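Local coordinates for viral structural protein 4 (Bombyx mori cytoplasmic polyhedrosis virus, PDB 6TZ0), which is a GTP-binding structural protein that pairs with the viral RNA-dependent RNA polymerase and probably assists RNA transcription, at the interface of chains B and A. Residues are numbered along the deposited sequence; one frame, centred on the assembly and turned at random. Chains: chain A, Viral structural protein 4; chain B, RNA-dependent RNA Polymerase.

The interface of chains B and A. Residues chain B 578; chain A 176-177, 179-181.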
loop_
_atom_site.group_PDB
_atom_site.type_symbol
_atom_site.label_atom_id
_atom_site.label_comp_id
_atom_site.label_asym_id
_atom_site.label_seq_id
_atom_site.Cartn_x
_atom_site.Cartn_y
_atom_site.Cartn_z
ATOM N N ARG B 578 -21.270 -0.159 -18.438
ATOM C CA ARG B 578 -21.702 -0.099 -17.039
ATOM C C ARG B 578 -20.559 -0.437 -16.076
ATOM O O ARG B 578 -20.542 -1.486 -15.435
ATOM C CB ARG B 578 -22.909 -1.016 -16.783
ATOM C CG ARG B 578 -24.269 -0.414 -17.055
ATOM C CD ARG B 578 -24.529 -0.283 -18.522
ATOM N NE ARG B 578 -25.902 0.059 -18.828
ATOM C CZ ARG B 578 -26.318 0.347 -20.051
ATOM N NH1 ARG B 578 -27.583 0.636 -20.263
ATOM N NH2 ARG B 578 -25.462 0.349 -21.058
ATOM N N ILE A 176 -30.500 2.961 -14.451
ATOM C CA ILE A 176 -29.777 3.040 -15.729
ATOM C C ILE A 176 -28.929 1.796 -15.973
ATOM O O ILE A 176 -28.837 1.309 -17.107
ATOM C CB ILE A 176 -28.924 4.331 -15.787
ATOM C CG1 ILE A 176 -29.802 5.569 -15.872
ATOM C CG2 ILE A 176 -27.995 4.369 -16.984
ATOM C CD1 ILE A 176 -29.042 6.850 -15.631
ATOM N N ALA A 177 -28.362 1.217 -14.916
ATOM C CA ALA A 177 -27.451 0.084 -15.048
ATOM C C ALA A 177 -28.125 -1.202 -15.510
ATOM O O ALA A 177 -27.422 -2.139 -15.896
ATOM C CB ALA A 177 -26.751 -0.171 -13.719
ATOM N N THR A 179 -30.893 -1.254 -17.793
ATOM C CA THR A 179 -31.806 -0.750 -18.804
ATOM C C THR A 179 -30.954 -0.313 -19.985
ATOM O O THR A 179 -29.817 0.120 -19.802
ATOM C CB THR A 179 -32.634 0.423 -18.241
ATOM O OG1 THR A 179 -33.363 -0.011 -17.089
ATOM C CG2 THR A 179 -33.630 0.969 -19.235
ATOM N N GLN A 180 -31.475 -0.489 -21.195
ATOM C CA GLN A 180 -30.937 0.234 -22.335
ATOM C C GLN A 180 -31.665 1.566 -22.445
ATOM O O GLN A 180 -32.824 1.595 -22.875
ATOM C CB GLN A 180 -31.105 -0.558 -23.629
ATOM C CG GLN A 180 -30.312 -1.846 -23.713
ATOM C CD GLN A 180 -28.824 -1.620 -23.594
ATOM O OE1 GLN A 180 -28.185 -2.103 -22.662
ATOM N NE2 GLN A 180 -28.271 -0.848 -24.516
ATOM N N PRO A 181 -31.049 2.679 -22.064
ATOM C CA PRO A 181 -31.746 3.961 -22.109
ATOM C C PRO A 181 -31.742 4.521 -23.521
ATOM O O PRO A 181 -31.017 4.063 -24.402
ATOM C CB PRO A 181 -30.916 4.834 -21.171
ATOM C CG PRO A 181 -29.557 4.318 -21.338
ATOM C CD PRO A 181 -29.682 2.839 -21.553
#
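B:Arg578 of the polymerase reaches across to the C-terminal end of helix 170-176 of viral structural protein 4, where its guanidinium meets backbone carbonyls of A:Ile176 and A:Thr179. NH1 is the nitrogen that leads. It donates a weak hydrogen bond to the carbonyl O of A:Ile176, 3.5 Å away and with an angle of 150° at the hydrogen. The same nitrogen points at the carbonyl O of A:Thr179, but that pair is modelled too close to be read as a reliable bond. The ring of A:Pro181 comes tip to tip with the arginine, its CD 3.3 Å from NH1 and on the side of the guanidinium plane opposite the amide oxygen of A:Gln180.

That amide oxygen, OE1, stands over one face of the guanidinium, displaced toward the NH1 and NH2 side. It is 3.7 Å from NH1 and 4.0 Å from NH2, so it lends at most a loose polar contact, and the two flat groups are tilted 33° from each other. The glutamine chain, with CG anti to its own carbonyl carbon and a bend at the second torsion, brings the amide oxygen there. Nearer the polymerase backbone, the aliphatic part of B:Arg578 runs past A:Ala177, its CG 3.8 Å from CA of that alanine. The first torsion of the arginine (-87°) sets CG beside A:Ala177; the bend at the second and the extended third and fourth then carry the guanidinium on toward the carbonyl of A:Thr179.

Main-chain oxygens at a helix C-terminus would favour a positive group, and this may help to hold the arginine, although the patch is small, with 155 Å² hidden in all. On the polymerase, B:Arg578 sits in a loop between helix 557-573 and strand 585-591, within the catalytic RdRp region. On the partner, the arginine tip meets the last residue of helix 170-176 and the loop that runs from it to strand 182-184.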